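Local coordinates for protein acinetobacter secreted protease CpaA (Acinetobacter nosocomialis M2, PDB 6O38) that probably cleaves proteins as a zinc-dependent metalloprotease exported by the type II secretion system, and forms a complex with its chaperone CpaB, at residues Phe224-Thr229 / Thr251-Gln256; Arg233-Ile238 / Glu268-Ser273. All coordinates share one frame; numbering follows the deposited sequence.

Contact 1: Phe224-Thr229 / Thr251-Gln256; sequences FTLPTT and TNVNSQ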
loop_
_atom_site.group_PDB
_atom_site.type_symbol
_atom_site.label_atom_id
_atom_site.label_comp_id
_atom_site.label_asym_id
_atom_site.label_seq_id
_atom_site.Cartn_x
_atom_site.Cartn_y
_atom_site.Cartn_z
ATOM N N PHE A 224 14.120 24.619 -8.306
ATOM C CA PHE A 224 13.091 25.000 -7.353
ATOM C C PHE A 224 13.540 24.644 -5.944
ATOM O O PHE A 224 14.090 23.563 -5.714
ATOM C CB PHE A 224 11.760 24.309 -7.677
ATOM C CG PHE A 224 10.625 24.745 -6.803
ATOM C CD1 PHE A 224 9.934 25.913 -7.081
ATOM C CD2 PHE A 224 10.242 23.989 -5.709
ATOM C CE1 PHE A 224 8.888 26.322 -6.281
ATOM C CE2 PHE A 224 9.194 24.392 -4.905
ATOM C CZ PHE A 224 8.518 25.562 -5.192
ATOM N N THR A 225 13.300 25.558 -5.006
ATOM C CA THR A 225 13.690 25.389 -3.611
ATOM C C THR A 225 12.447 25.346 -2.735
ATOM O O THR A 225 11.604 26.248 -2.802
ATOM C CB THR A 225 14.616 26.521 -3.155
ATOM O OG1 THR A 225 15.765 26.577 -4.010
ATOM C CG2 THR A 225 15.069 26.294 -1.720
ATOM N N LEU A 226 12.340 24.302 -1.915
ATOM C CA LEU A 226 11.237 24.176 -0.980
ATOM C C LEU A 226 11.350 25.216 0.134
ATOM O O LEU A 226 12.424 25.778 0.367
ATOM C CB LEU A 226 11.208 22.770 -0.382
ATOM C CG LEU A 226 10.965 21.596 -1.332
ATOM C CD1 LEU A 226 10.506 20.377 -0.550
ATOM C CD2 LEU A 226 9.946 21.958 -2.402
ATOM N N PRO A 227 10.246 25.501 0.831
ATOM C CA PRO A 227 10.317 26.417 1.975
ATOM C C PRO A 227 11.248 25.887 3.055
ATOM O O PRO A 227 11.481 24.682 3.172
ATOM C CB PRO A 227 8.868 26.483 2.471
ATOM C CG PRO A 227 8.046 26.113 1.289
ATOM C CD PRO A 227 8.859 25.111 0.525
ATOM N N THR A 228 11.784 26.813 3.851
ATOM C CA THR A 228 12.677 26.439 4.938
ATOM C C THR A 228 11.926 25.848 6.121
ATOM O O THR A 228 12.514 25.092 6.902
ATOM C CB THR A 228 13.463 27.661 5.415
ATOM O OG1 THR A 228 12.701 28.842 5.147
ATOM C CG2 THR A 228 14.770 27.767 4.653
ATOM N N THR A 229 10.643 26.171 6.258
ATOM C CA THR A 229 9.843 25.726 7.386
ATOM C C THR A 229 8.382 25.670 6.965
ATOM O O THR A 229 7.967 26.310 5.995
ATOM C CB THR A 229 10.012 26.650 8.598
ATOM O OG1 THR A 229 9.399 26.053 9.748
ATOM C CG2 THR A 229 9.370 28.006 8.332
ATOM N N THR A 251 18.263 21.572 -0.678
ATOM C CA THR A 251 18.213 22.367 0.542
ATOM C C THR A 251 16.845 22.244 1.202
ATOM O O THR A 251 15.814 22.178 0.526
ATOM C CB THR A 251 18.524 23.834 0.241
ATOM O OG1 THR A 251 17.699 24.291 -0.839
ATOM C CG2 THR A 251 19.989 24.004 -0.136
ATOM N N ASN A 252 16.850 22.189 2.535
ATOM C CA ASN A 252 15.684 22.012 3.398
ATOM C C ASN A 252 15.061 20.627 3.272
ATOM O O ASN A 252 14.032 20.367 3.906
ATOM C CB ASN A 252 14.599 23.071 3.150
ATOM C CG ASN A 252 15.147 24.483 3.182
ATOM O OD1 ASN A 252 15.955 24.828 4.044
ATOM N ND2 ASN A 252 14.712 25.310 2.237
ATOM N N VAL A 253 15.643 19.729 2.481
ATOM C CA VAL A 253 15.129 18.379 2.292
ATOM C C VAL A 253 16.069 17.402 2.985
ATOM O O VAL A 253 17.293 17.574 2.949
ATOM C CB VAL A 253 14.984 18.039 0.794
ATOM C CG1 VAL A 253 14.347 16.668 0.611
ATOM C CG2 VAL A 253 14.173 19.111 0.083
ATOM N N ASN A 254 15.496 16.375 3.613
ATOM C CA ASN A 254 16.280 15.341 4.288
ATOM C C ASN A 254 16.717 14.270 3.286
ATOM O O ASN A 254 16.431 13.080 3.421
ATOM C CB ASN A 254 15.477 14.736 5.432
ATOM C CG ASN A 254 16.283 13.752 6.257
ATOM O OD1 ASN A 254 17.488 13.922 6.441
ATOM N ND2 ASN A 254 15.621 12.716 6.755
ATOM N N SER A 255 17.432 14.724 2.257
ATOM C CA SER A 255 17.925 13.831 1.218
ATOM C C SER A 255 18.950 14.537 0.342
ATOM O O SER A 255 18.740 15.681 -0.074
ATOM C CB SER A 255 16.769 13.314 0.356
ATOM O OG SER A 255 17.249 12.553 -0.739
ATOM N N GLN A 256 20.060 13.862 0.062
ATOM C CA GLN A 256 21.060 14.355 -0.872
ATOM C C GLN A 256 20.917 13.726 -2.250
ATOM O O GLN A 256 21.746 13.987 -3.127
ATOM C CB GLN A 256 22.468 14.092 -0.326
ATOM C CG GLN A 256 22.755 14.755 1.011
ATOM C CD GLN A 256 24.133 14.410 1.548
ATOM O OE1 GLN A 256 24.265 13.820 2.621
ATOM N NE2 GLN A 256 25.169 14.782 0.804
HETATM O O HOH W 1 14.678 22.651 -1.859
#

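Contact 2: Arg233-Ile238 / Glu268-Ser273; sequences RDRIII and EFMYVS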
loop_
_atom_site.group_PDB
_atom_site.type_symbol
_atom_site.label_atom_id
_atom_site.label_comp_id
_atom_site.label_asym_id
_atom_site.label_seq_id
_atom_site.Cartn_x
_atom_site.Cartn_y
_atom_site.Cartn_z
ATOM N N ARG A 233 3.608 18.144 9.112
ATOM C CA ARG A 233 2.965 17.242 8.157
ATOM C C ARG A 233 2.330 17.966 6.975
ATOM O O ARG A 233 1.500 17.382 6.270
ATOM C CB ARG A 233 1.928 16.338 8.835
ATOM C CG ARG A 233 2.460 14.968 9.232
ATOM C CD ARG A 233 3.715 15.080 10.080
ATOM N NE ARG A 233 4.218 13.773 10.492
ATOM C CZ ARG A 233 5.105 13.588 11.465
ATOM N NH1 ARG A 233 5.589 14.630 12.129
ATOM N NH2 ARG A 233 5.507 12.364 11.773
ATOM N N ASP A 234 2.685 19.227 6.737
ATOM C CA ASP A 234 2.328 19.855 5.473
ATOM C C ASP A 234 3.020 19.129 4.326
ATOM O O ASP A 234 4.139 18.629 4.464
ATOM C CB ASP A 234 2.710 21.335 5.471
ATOM C CG ASP A 234 1.811 22.171 6.359
ATOM O OD1 ASP A 234 0.680 21.730 6.650
ATOM O OD2 ASP A 234 2.231 23.279 6.755
ATOM N N ARG A 235 2.346 19.069 3.180
ATOM C CA ARG A 235 2.836 18.292 2.052
ATOM C C ARG A 235 2.923 19.150 0.800
ATOM O O ARG A 235 2.071 20.010 0.561
ATOM C CB ARG A 235 1.945 17.074 1.786
ATOM C CG ARG A 235 2.088 15.981 2.828
ATOM C CD ARG A 235 1.401 14.700 2.398
ATOM N NE ARG A 235 1.554 13.647 3.398
ATOM C CZ ARG A 235 1.423 12.350 3.144
ATOM N NH1 ARG A 235 1.137 11.938 1.917
ATOM N NH2 ARG A 235 1.581 11.463 4.116
ATOM N N ILE A 236 3.964 18.905 0.008
ATOM C CA ILE A 236 4.162 19.558 -1.279
ATOM C C ILE A 236 4.342 18.474 -2.330
ATOM O O ILE A 236 5.241 17.633 -2.212
ATOM C CB ILE A 236 5.375 20.505 -1.272
ATOM C CG1 ILE A 236 5.114 21.709 -0.367
ATOM C CG2 ILE A 236 5.710 20.958 -2.686
ATOM C CD1 ILE A 236 6.272 22.677 -0.304
ATOM N N ILE A 237 3.488 18.489 -3.350
ATOM C CA ILE A 237 3.608 17.607 -4.505
ATOM C C ILE A 237 4.121 18.434 -5.674
ATOM O O ILE A 237 3.594 19.517 -5.956
ATOM C CB ILE A 237 2.269 16.931 -4.847
ATOM C CG1 ILE A 237 1.821 16.025 -3.699
ATOM C CG2 ILE A 237 2.388 16.133 -6.137
ATOM C CD1 ILE A 237 0.450 15.418 -3.901
ATOM N N ILE A 238 5.150 17.927 -6.347
ATOM C CA ILE A 238 5.741 18.584 -7.506
ATOM C C ILE A 238 5.538 17.671 -8.707
ATOM O O ILE A 238 6.005 16.525 -8.709
ATOM C CB ILE A 238 7.230 18.897 -7.290
ATOM C CG1 ILE A 238 7.408 19.775 -6.048
ATOM C CG2 ILE A 238 7.813 19.584 -8.513
ATOM C CD1 ILE A 238 8.843 20.153 -5.760
ATOM N N GLU A 268 6.883 13.945 -3.842
ATOM C CA GLU A 268 6.054 14.329 -2.709
ATOM C C GLU A 268 6.943 14.536 -1.494
ATOM O O GLU A 268 7.802 13.698 -1.200
ATOM C CB GLU A 268 4.984 13.271 -2.415
ATOM C CG GLU A 268 3.815 13.786 -1.592
ATOM C CD GLU A 268 2.722 12.749 -1.417
ATOM O OE1 GLU A 268 1.782 12.998 -0.632
ATOM O OE2 GLU A 268 2.803 11.683 -2.064
ATOM N N PHE A 269 6.734 15.645 -0.792
ATOM C CA PHE A 269 7.523 15.990 0.379
ATOM C C PHE A 269 6.596 16.227 1.560
ATOM O O PHE A 269 5.457 16.671 1.397
ATOM C CB PHE A 269 8.387 17.239 0.140
ATOM C CG PHE A 269 9.316 17.122 -1.034
ATOM C CD1 PHE A 269 8.868 17.384 -2.319
ATOM C CD2 PHE A 269 10.635 16.746 -0.853
ATOM C CE1 PHE A 269 9.720 17.276 -3.400
ATOM C CE2 PHE A 269 11.492 16.635 -1.930
ATOM C CZ PHE A 269 11.034 16.901 -3.205
HETATM N N MSE A 270 7.095 15.923 2.752
HETATM C CA MSE A 270 6.322 16.101 3.973
HETATM C C MSE A 270 7.187 16.711 5.066
HETATM O O MSE A 270 8.241 16.172 5.404
HETATM C CB MSE A 270 5.742 14.768 4.442
HETATM C CG MSE A 270 4.899 14.869 5.699
HETATM SE SE MSE A 270 4.456 13.119 6.428
HETATM C CE MSE A 270 6.255 12.522 6.884
ATOM N N TYR A 271 6.739 17.832 5.621
ATOM C CA TYR A 271 7.514 18.531 6.634
ATOM C C TYR A 271 7.381 17.838 7.983
ATOM O O TYR A 271 6.307 17.349 8.347
ATOM C CB TYR A 271 7.067 19.988 6.746
ATOM C CG TYR A 271 8.032 20.849 7.527
ATOM C CD1 TYR A 271 9.231 21.263 6.963
ATOM C CD2 TYR A 271 7.751 21.241 8.829
ATOM C CE1 TYR A 271 10.121 22.047 7.670
ATOM C CE2 TYR A 271 8.635 22.026 9.545
ATOM C CZ TYR A 271 9.818 22.427 8.960
ATOM O OH TYR A 271 10.703 23.208 9.666
ATOM N N VAL A 272 8.485 17.798 8.724
ATOM C CA VAL A 272 8.555 17.141 10.023
ATOM C C VAL A 272 9.060 18.180 11.016
ATOM O O VAL A 272 10.233 18.570 10.968
ATOM C CB VAL A 272 9.468 15.907 10.002
ATOM C CG1 VAL A 272 9.408 15.179 11.328
ATOM C CG2 VAL A 272 9.081 14.973 8.862
ATOM N N SER A 273 8.176 18.632 11.911
ATOM C CA SER A 273 8.494 19.771 12.768
ATOM C C SER A 273 9.638 19.457 13.725
ATOM O O SER A 273 10.590 20.238 13.845
ATOM C CB SER A 273 7.249 20.204 13.543
ATOM O OG SER A 273 6.334 20.875 12.695
#

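Contact 1: Phe224-Thr229 / Thr251-Gln256
Asn252 reaches from 251-256 to the backbone of 224-229, where its amide ND2 donates a hydrogen bond of 3.0 Å to Leu226 O. The bond is bent (139° at the hydrogen): Leu226 O lies close to the plane of the Asn252 amide, whereas ND2 stands above the carbonyl plane of Leu226. With CG anti to its own carbonyl carbon (chi1 -51°), the Asn252 carboxamide also meets Thr228, whose methyl CG2 approaches OD1 to 3.2 Å, the two side chains crossing obliquely. Beside this polar grip, Leu226 CD1 packs on Val253 CG2 at 3.9 Å, and the methyl CG2 of Thr225 faces Thr251 OG1 at 3.4 Å. A water joins the backbones, accepting from Leu226 N at 2.9 Å and donating to Thr251 O at 2.7 Å. Both segments are loops of one StcE-type beta-sandwich domain, and the Asn252 side chain and the water link them without strand pairing between the two. Further out, Trp278 of strand 277-288 serves both segments: its NE1 hydrogen-bonds to Pro227 O, and its backbone bonds to that of Asn252. Thr225 OG1 is engaged by Asn249 ND2. Beneath the loops, Phe269 of strand 266-272 takes the side chain of Val253.

Contact 2: Arg233-Ile238 / Glu268-Ser273
The side chain of Arg233 slants across that of Met270, a selenomethionine here, with CG 3.9 Å from SE. The chain bends at CD (chi2 53°); farther out, NH1 comes to 3.9 Å from Val272 CG1, while the backbone N of Arg233 donates to Tyr271 O at 2.9 Å. The guanidinium is held beyond the pair too, NH2 bonding to Gly546 O. Met270 SE also has Arg235 NH2 4.0 Å away, so both arginines border it. Glu268 projects on the same face as Arg235, Ile237 and Met270. Its CG is anti to the backbone N (chi1 -160°) and the chain is extended beyond it, ending in a salt bridge of 2.8 Å from Arg235 NH1 to Glu268 OE1. The carboxylate is met from above its plane, and the two charged planes stand 68° apart. The stem of Glu268 lies side by side with Ile237, CG to CG1 at 3.7 Å. Near its other oxygen, OE2, comes Asp122 of the chaperone CpaB, a like charge; the salt bridge with Arg235 would partly offset that repulsion.

Under these side chains, strands 235-238 and 268-272 form an antiparallel beta ladder. Ile236 and Phe269 are its hydrogen-bonded pair, with N-H to O bonds in both directions, and a further bond runs from Tyr271 N to Asp234 O at 3.0 Å. On the face opposite the salt bridge, Ile238 CD1 touches Phe269 CE1 at 3.8 Å in the interior of the StcE-type sandwich. The ladder is flanked by strand 210-215, parallel to 235-240, and by strand 277-288, antiparallel to 266-272; strand 246-248 meets Ile238 and Phe269 through Ile248.

Overall arrangement
Contact 1 and contact 2 have centres 10 Å apart in the same StcE-type beta-sandwich domain, and their segments alternate along the chain: loop, strand, loop, strand. The loops of contact 1 adjoin the Phe269 face of the strand pair. Leu226 CD1 packs 3.5 Å from Phe269 CG, and Pro227 CD meets Ile236 CD1 at 3.6 Å. A probable hydrogen bond of 3.1 Å joins Thr229 OG1 to Tyr271 OH. Trp278 packs against side chains of both contacts. The opposite face of the strand pair carries Glu268, which approaches CpaB. The zinc ion, bound by His498, His502 and His508, takes no ligand from the four segments.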